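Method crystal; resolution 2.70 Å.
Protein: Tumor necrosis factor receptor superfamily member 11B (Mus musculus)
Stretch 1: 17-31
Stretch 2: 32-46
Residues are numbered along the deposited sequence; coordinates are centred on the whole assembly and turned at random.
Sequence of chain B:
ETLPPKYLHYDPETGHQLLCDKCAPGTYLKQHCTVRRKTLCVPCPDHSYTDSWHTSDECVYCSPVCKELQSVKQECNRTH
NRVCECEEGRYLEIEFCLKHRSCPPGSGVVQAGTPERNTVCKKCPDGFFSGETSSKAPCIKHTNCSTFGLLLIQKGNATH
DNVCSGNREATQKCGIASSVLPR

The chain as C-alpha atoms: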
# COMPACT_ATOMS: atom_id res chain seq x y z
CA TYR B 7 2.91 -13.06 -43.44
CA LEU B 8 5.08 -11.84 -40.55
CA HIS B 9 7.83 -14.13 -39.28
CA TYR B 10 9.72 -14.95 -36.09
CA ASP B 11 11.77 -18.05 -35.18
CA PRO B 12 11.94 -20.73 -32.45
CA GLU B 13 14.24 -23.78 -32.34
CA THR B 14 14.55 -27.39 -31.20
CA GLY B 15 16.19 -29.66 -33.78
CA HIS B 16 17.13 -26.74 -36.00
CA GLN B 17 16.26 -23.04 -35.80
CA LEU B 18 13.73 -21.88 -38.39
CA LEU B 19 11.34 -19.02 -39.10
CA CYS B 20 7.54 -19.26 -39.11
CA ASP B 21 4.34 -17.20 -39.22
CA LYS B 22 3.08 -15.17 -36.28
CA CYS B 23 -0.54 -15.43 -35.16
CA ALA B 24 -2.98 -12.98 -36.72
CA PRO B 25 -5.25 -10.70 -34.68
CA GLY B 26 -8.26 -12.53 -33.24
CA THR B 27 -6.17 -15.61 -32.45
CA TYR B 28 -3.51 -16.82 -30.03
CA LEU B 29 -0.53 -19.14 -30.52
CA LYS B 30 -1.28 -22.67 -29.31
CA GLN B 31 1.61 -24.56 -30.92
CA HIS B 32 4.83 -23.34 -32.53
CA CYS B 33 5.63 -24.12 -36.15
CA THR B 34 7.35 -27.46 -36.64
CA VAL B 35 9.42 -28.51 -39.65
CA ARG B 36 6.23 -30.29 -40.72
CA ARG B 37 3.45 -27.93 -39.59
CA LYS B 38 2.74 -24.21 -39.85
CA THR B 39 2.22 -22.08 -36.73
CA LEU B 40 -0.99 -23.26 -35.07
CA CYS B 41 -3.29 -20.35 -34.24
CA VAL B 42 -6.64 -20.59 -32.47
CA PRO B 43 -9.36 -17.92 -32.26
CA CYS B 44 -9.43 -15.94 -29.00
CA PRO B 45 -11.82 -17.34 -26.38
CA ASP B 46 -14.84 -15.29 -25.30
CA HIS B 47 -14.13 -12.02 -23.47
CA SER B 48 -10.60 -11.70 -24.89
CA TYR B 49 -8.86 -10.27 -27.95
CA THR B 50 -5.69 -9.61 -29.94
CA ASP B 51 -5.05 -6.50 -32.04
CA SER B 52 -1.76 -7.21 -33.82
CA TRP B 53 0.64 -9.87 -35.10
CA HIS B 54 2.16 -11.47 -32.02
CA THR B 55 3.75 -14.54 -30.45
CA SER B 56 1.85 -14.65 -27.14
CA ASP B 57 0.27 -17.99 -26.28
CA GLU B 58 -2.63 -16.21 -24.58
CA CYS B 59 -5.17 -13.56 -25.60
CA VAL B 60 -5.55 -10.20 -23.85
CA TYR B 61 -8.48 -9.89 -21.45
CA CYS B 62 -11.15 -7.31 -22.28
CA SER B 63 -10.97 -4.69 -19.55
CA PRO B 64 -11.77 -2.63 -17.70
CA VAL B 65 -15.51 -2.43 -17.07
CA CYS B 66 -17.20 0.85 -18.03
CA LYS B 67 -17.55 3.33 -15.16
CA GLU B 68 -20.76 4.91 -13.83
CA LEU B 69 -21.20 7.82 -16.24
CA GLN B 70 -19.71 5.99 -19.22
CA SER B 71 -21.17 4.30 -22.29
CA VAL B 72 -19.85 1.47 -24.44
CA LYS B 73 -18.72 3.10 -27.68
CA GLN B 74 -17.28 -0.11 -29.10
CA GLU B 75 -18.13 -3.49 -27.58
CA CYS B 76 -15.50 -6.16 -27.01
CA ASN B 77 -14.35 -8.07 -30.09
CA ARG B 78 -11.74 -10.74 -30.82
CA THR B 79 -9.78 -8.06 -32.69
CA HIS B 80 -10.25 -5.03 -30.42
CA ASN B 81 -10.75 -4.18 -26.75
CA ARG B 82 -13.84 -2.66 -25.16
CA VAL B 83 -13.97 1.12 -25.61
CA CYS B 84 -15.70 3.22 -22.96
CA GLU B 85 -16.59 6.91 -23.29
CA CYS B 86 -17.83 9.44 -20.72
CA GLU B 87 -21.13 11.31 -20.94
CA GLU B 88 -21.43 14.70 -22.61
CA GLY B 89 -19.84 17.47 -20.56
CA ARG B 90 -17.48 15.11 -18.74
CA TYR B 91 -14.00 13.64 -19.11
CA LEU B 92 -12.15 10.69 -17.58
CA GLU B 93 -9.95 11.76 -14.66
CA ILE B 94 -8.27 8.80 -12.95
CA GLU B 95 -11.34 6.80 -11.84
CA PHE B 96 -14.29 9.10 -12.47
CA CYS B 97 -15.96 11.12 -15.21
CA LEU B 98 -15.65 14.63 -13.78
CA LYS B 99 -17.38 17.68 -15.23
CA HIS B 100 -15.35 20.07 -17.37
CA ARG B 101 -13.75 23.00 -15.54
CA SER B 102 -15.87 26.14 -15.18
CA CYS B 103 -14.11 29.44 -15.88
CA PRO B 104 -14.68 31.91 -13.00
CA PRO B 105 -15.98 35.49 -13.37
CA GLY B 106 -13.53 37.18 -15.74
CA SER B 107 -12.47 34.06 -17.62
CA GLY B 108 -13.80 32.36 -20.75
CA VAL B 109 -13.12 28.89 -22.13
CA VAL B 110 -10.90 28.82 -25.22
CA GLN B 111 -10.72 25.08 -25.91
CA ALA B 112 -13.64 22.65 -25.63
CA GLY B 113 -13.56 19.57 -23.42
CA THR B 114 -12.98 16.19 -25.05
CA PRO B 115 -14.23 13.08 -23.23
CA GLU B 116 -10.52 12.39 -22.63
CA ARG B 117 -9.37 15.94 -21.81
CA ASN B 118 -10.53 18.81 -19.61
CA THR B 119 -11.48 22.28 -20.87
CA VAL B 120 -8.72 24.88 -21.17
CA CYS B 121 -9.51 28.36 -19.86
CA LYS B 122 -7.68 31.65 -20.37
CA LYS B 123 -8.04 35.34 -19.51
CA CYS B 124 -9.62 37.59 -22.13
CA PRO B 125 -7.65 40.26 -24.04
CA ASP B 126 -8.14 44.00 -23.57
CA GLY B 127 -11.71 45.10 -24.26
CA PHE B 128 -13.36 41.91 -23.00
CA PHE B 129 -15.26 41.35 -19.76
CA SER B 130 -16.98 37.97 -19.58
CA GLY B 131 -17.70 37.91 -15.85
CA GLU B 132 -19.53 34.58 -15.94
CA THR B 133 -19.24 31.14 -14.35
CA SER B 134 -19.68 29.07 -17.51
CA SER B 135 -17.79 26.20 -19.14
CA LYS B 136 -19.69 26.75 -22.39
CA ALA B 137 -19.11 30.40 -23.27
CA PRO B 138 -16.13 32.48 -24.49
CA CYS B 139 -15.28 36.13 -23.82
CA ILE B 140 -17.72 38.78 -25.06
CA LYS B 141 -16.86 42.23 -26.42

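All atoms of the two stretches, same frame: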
# COMPACT_ATOMS: atom_id res chain seq x y z
N GLN B 17 16.95 -24.32 -35.82
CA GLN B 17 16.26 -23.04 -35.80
C GLN B 17 15.65 -22.72 -37.16
O GLN B 17 16.28 -22.94 -38.19
CB GLN B 17 17.21 -21.92 -35.37
CG GLN B 17 16.53 -20.58 -35.15
CD GLN B 17 17.48 -19.53 -34.62
OE1 GLN B 17 18.68 -19.76 -34.51
NE2 GLN B 17 16.94 -18.36 -34.28
N LEU B 18 14.43 -22.20 -37.15
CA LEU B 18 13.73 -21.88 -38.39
C LEU B 18 12.70 -20.79 -38.15
O LEU B 18 12.23 -20.60 -37.02
CB LEU B 18 13.04 -23.12 -38.96
CG LEU B 18 11.80 -23.62 -38.22
CD1 LEU B 18 11.05 -24.63 -39.08
CD2 LEU B 18 12.15 -24.23 -36.88
N LEU B 19 12.33 -20.08 -39.21
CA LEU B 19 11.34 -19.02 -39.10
C LEU B 19 9.94 -19.56 -39.38
O LEU B 19 9.78 -20.61 -40.00
CB LEU B 19 11.67 -17.86 -40.05
CG LEU B 19 11.81 -18.16 -41.55
CD1 LEU B 19 10.45 -18.30 -42.23
CD2 LEU B 19 12.63 -17.07 -42.22
N CYS B 20 8.92 -18.84 -38.92
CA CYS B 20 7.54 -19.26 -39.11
C CYS B 20 6.57 -18.12 -38.81
O CYS B 20 6.92 -17.14 -38.15
CB CYS B 20 7.23 -20.47 -38.23
SG CYS B 20 7.62 -20.25 -36.48
N ASP B 21 5.34 -18.27 -39.29
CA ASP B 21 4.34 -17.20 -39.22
C ASP B 21 3.88 -16.89 -37.80
O ASP B 21 3.70 -17.79 -36.98
CB ASP B 21 3.14 -17.57 -40.09
CG ASP B 21 3.48 -17.65 -41.56
OD1 ASP B 21 4.02 -18.70 -41.98
OD2 ASP B 21 3.22 -16.67 -42.29
N LYS B 22 3.69 -15.61 -37.53
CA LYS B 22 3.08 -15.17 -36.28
C LYS B 22 1.58 -15.42 -36.35
O LYS B 22 1.05 -15.74 -37.41
CB LYS B 22 3.33 -13.67 -36.06
CG LYS B 22 4.80 -13.29 -35.92
CD LYS B 22 4.93 -11.82 -35.53
CE LYS B 22 6.39 -11.41 -35.38
NZ LYS B 22 6.52 -10.01 -34.89
N CYS B 23 0.91 -15.28 -35.21
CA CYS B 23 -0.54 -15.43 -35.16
C CYS B 23 -1.23 -14.11 -35.47
O CYS B 23 -0.84 -13.06 -34.96
CB CYS B 23 -0.99 -15.96 -33.80
SG CYS B 23 -0.70 -17.73 -33.58
N ALA B 24 -2.25 -14.17 -36.32
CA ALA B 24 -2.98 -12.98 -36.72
C ALA B 24 -3.86 -12.48 -35.58
O ALA B 24 -4.13 -13.22 -34.63
CB ALA B 24 -3.83 -13.28 -37.95
N PRO B 25 -4.32 -11.22 -35.67
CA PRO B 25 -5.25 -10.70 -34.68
C PRO B 25 -6.52 -11.55 -34.62
O PRO B 25 -6.96 -12.06 -35.65
CB PRO B 25 -5.57 -9.30 -35.19
CG PRO B 25 -4.41 -8.93 -36.05
CD PRO B 25 -3.97 -10.21 -36.69
N GLY B 26 -7.09 -11.70 -33.43
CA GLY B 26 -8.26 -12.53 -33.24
C GLY B 26 -7.91 -13.95 -32.84
O GLY B 26 -8.80 -14.75 -32.57
N THR B 27 -6.62 -14.26 -32.80
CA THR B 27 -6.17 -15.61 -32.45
C THR B 27 -4.98 -15.56 -31.50
O THR B 27 -4.35 -14.51 -31.34
CB THR B 27 -5.76 -16.41 -33.71
OG1 THR B 27 -4.53 -15.89 -34.22
CG2 THR B 27 -6.83 -16.33 -34.78
N TYR B 28 -4.69 -16.69 -30.88
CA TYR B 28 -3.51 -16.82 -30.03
C TYR B 28 -2.71 -18.05 -30.46
O TYR B 28 -3.25 -18.98 -31.06
CB TYR B 28 -3.91 -16.94 -28.56
CG TYR B 28 -4.63 -18.23 -28.23
CD1 TYR B 28 -3.93 -19.36 -27.83
CD2 TYR B 28 -6.02 -18.31 -28.31
CE1 TYR B 28 -4.59 -20.54 -27.52
CE2 TYR B 28 -6.68 -19.49 -28.00
CZ TYR B 28 -5.96 -20.60 -27.61
OH TYR B 28 -6.62 -21.77 -27.31
N LEU B 29 -1.42 -18.04 -30.15
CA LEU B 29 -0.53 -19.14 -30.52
C LEU B 29 -0.72 -20.32 -29.57
O LEU B 29 -0.53 -20.19 -28.36
CB LEU B 29 0.92 -18.67 -30.48
CG LEU B 29 1.98 -19.60 -31.09
CD1 LEU B 29 3.25 -18.82 -31.37
CD2 LEU B 29 2.28 -20.77 -30.17
N LYS B 30 -1.09 -21.48 -30.12
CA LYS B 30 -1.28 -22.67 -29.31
C LYS B 30 -0.13 -23.67 -29.47
O LYS B 30 0.20 -24.39 -28.54
CB LYS B 30 -2.61 -23.34 -29.64
CG LYS B 30 -3.04 -24.35 -28.58
CD LYS B 30 -4.45 -24.87 -28.83
CE LYS B 30 -4.97 -25.63 -27.61
NZ LYS B 30 -4.08 -26.74 -27.19
N GLN B 31 0.46 -23.70 -30.66
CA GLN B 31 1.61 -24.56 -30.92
C GLN B 31 2.54 -23.95 -31.96
O GLN B 31 2.10 -23.55 -33.04
CB GLN B 31 1.16 -25.95 -31.37
CG GLN B 31 0.50 -26.77 -30.28
CD GLN B 31 0.24 -28.21 -30.68
OE1 GLN B 31 0.22 -28.54 -31.87
NE2 GLN B 31 0.06 -29.07 -29.69
N HIS B 32 3.83 -23.90 -31.64
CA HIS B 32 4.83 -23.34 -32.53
C HIS B 32 4.89 -24.10 -33.84
O HIS B 32 4.42 -25.24 -33.94
CB HIS B 32 6.21 -23.39 -31.88
CG HIS B 32 6.35 -22.47 -30.70
ND1 HIS B 32 6.95 -21.23 -30.80
CD2 HIS B 32 5.97 -22.61 -29.41
CE1 HIS B 32 6.94 -20.65 -29.61
NE2 HIS B 32 6.35 -21.46 -28.75
N CYS B 33 5.47 -23.47 -34.86
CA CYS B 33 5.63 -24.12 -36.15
C CYS B 33 6.70 -25.20 -36.06
O CYS B 33 7.80 -24.96 -35.57
CB CYS B 33 6.03 -23.10 -37.20
SG CYS B 33 7.59 -22.25 -36.85
N THR B 34 6.37 -26.39 -36.55
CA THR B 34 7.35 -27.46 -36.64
C THR B 34 7.82 -27.57 -38.09
O THR B 34 7.21 -26.99 -38.99
CB THR B 34 6.75 -28.81 -36.20
OG1 THR B 34 5.71 -29.21 -37.10
CG2 THR B 34 6.18 -28.70 -34.79
N VAL B 35 8.90 -28.30 -38.30
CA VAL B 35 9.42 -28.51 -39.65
C VAL B 35 8.31 -29.03 -40.56
O VAL B 35 8.36 -28.85 -41.78
CB VAL B 35 10.59 -29.50 -39.66
CG1 VAL B 35 10.13 -30.87 -39.16
CG2 VAL B 35 11.20 -29.61 -41.05
N ARG B 36 7.31 -29.66 -39.96
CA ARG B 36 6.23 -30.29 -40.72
C ARG B 36 4.98 -29.41 -40.78
O ARG B 36 4.29 -29.37 -41.80
CB ARG B 36 5.88 -31.64 -40.10
CG ARG B 36 5.23 -32.62 -41.05
CD ARG B 36 4.88 -33.94 -40.36
NE ARG B 36 3.74 -33.80 -39.45
CZ ARG B 36 3.82 -33.49 -38.16
NH1 ARG B 36 5.00 -33.27 -37.58
NH2 ARG B 36 2.71 -33.39 -37.44
N ARG B 37 4.68 -28.71 -39.68
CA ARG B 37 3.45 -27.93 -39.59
C ARG B 37 3.70 -26.43 -39.49
O ARG B 37 4.74 -25.98 -39.01
CB ARG B 37 2.62 -28.37 -38.38
CG ARG B 37 2.14 -29.81 -38.46
CD ARG B 37 1.03 -30.06 -37.45
NE ARG B 37 -0.15 -29.26 -37.75
CZ ARG B 37 -1.23 -29.20 -36.98
NH1 ARG B 37 -1.29 -29.89 -35.85
NH2 ARG B 37 -2.26 -28.44 -37.34
N LYS B 38 2.71 -25.66 -39.94
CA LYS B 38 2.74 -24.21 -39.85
C LYS B 38 2.27 -23.79 -38.46
O LYS B 38 1.61 -24.57 -37.77
CB LYS B 38 1.83 -23.60 -40.92
CG LYS B 38 1.87 -22.08 -41.01
CD LYS B 38 0.95 -21.58 -42.11
CE LYS B 38 0.98 -20.06 -42.22
NZ LYS B 38 0.09 -19.56 -43.30
N THR B 39 2.61 -22.57 -38.05
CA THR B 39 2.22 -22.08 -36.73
C THR B 39 0.73 -22.30 -36.50
O THR B 39 -0.10 -21.86 -37.29
CB THR B 39 2.53 -20.58 -36.56
OG1 THR B 39 3.94 -20.37 -36.59
CG2 THR B 39 1.97 -20.06 -35.24
N LEU B 40 0.40 -23.00 -35.41
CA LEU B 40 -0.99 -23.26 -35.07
C LEU B 40 -1.58 -22.07 -34.31
O LEU B 40 -1.08 -21.69 -33.25
CB LEU B 40 -1.11 -24.52 -34.22
CG LEU B 40 -2.54 -24.87 -33.78
CD1 LEU B 40 -3.41 -25.19 -34.98
CD2 LEU B 40 -2.52 -26.03 -32.79
N CYS B 41 -2.64 -21.50 -34.86
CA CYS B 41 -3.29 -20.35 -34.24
C CYS B 41 -4.78 -20.62 -34.03
O CYS B 41 -5.46 -21.11 -34.94
CB CYS B 41 -3.09 -19.10 -35.11
SG CYS B 41 -1.36 -18.62 -35.29
N VAL B 42 -5.26 -20.32 -32.84
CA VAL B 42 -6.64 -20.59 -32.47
C VAL B 42 -7.36 -19.30 -32.10
O VAL B 42 -6.79 -18.45 -31.41
CB VAL B 42 -6.69 -21.56 -31.27
CG1 VAL B 42 -8.13 -21.77 -30.80
CG2 VAL B 42 -6.05 -22.89 -31.64
N PRO B 43 -8.60 -19.14 -32.57
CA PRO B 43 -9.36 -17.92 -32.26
C PRO B 43 -9.41 -17.63 -30.76
O PRO B 43 -9.48 -18.56 -29.96
CB PRO B 43 -10.76 -18.21 -32.81
CG PRO B 43 -10.80 -19.69 -33.05
CD PRO B 43 -9.40 -20.07 -33.38
N CYS B 44 -9.38 -16.35 -30.40
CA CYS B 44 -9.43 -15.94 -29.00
C CYS B 44 -10.72 -16.43 -28.34
O CYS B 44 -11.79 -16.36 -28.94
CB CYS B 44 -9.35 -14.42 -28.87
SG CYS B 44 -7.74 -13.71 -29.25
N PRO B 45 -10.62 -16.94 -27.10
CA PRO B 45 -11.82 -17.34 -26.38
C PRO B 45 -12.70 -16.13 -26.07
O PRO B 45 -12.27 -14.99 -26.27
CB PRO B 45 -11.27 -17.95 -25.09
CG PRO B 45 -9.93 -17.34 -24.92
CD PRO B 45 -9.40 -17.12 -26.30
N ASP B 46 -13.91 -16.37 -25.59
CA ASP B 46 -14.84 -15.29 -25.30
C ASP B 46 -14.26 -14.33 -24.26
O ASP B 46 -13.54 -14.75 -23.35
CB ASP B 46 -16.17 -15.86 -24.80
CG ASP B 46 -17.28 -14.83 -24.78
OD1 ASP B 46 -17.21 -13.86 -25.56
OD2 ASP B 46 -18.23 -14.99 -23.98

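Two disulfides and a short antiparallel ladder join these stretches, burying 1075 Å² counted over both. Gln17 makes no contact, but Leu18 points toward stretch 2 and lays its CD1 4.2 Å from Val35 CA, an apolar cover at the margin. Cys20, buried, follows with the first covalent tie: its SG lies 2.0 Å from Cys33 SG, both side chains in the p rotamer. Asp21 contributes its backbone, because Thr39 OG1 donates a hydrogen bond to Asp21 O (2.6 Å); a small β-branched hydroxyl suits this buried site, satisfying a carbonyl while its methyl CG2 packs 3.9 Å from Cys23 SG. The Asp21 carboxylate attracts extended Lys38 only loosely, with OD1 4.2 Å from NZ, beyond a salt bridge. Cys23 SG then bonds Cys41 SG at 2.0 Å.

A type II turn from Ala24 to Thr27 leads into the ladder. Gly26 has phi 93°, where a CB would jam against the preceding carbonyl, so glycine fits; its O accepts from Cys44 N at 2.8 Å. Thr27 steadies the turn through OG1, which donates to Ala24 O (2.7 Å). Tyr28 pairs with Val42 through two hydrogen bonds, Tyr28 N to Val42 O (2.8 Å) and Val42 N to Tyr28 O (3.0 Å). Both side chains occupy the same face of the sheet, and Val42 CB sits over the Tyr28 ring, 3.9 Å from CZ, a CH-pi contact that a broad aromatic and a compact branched residue make well. Leu29, buried on the face it shares with Cys41, brings CG within 4.2 Å of Thr39 CG2 and sets CD2 over the His32 ring.

Beyond it a β-bulge shifts the register. Lys30 N donates to Leu40 O (3.1 Å), while the aliphatic part of Lys30 rests its CD 3.8 Å from Val42 CG2. Leu40 N donates to Gln31 O (3.0 Å).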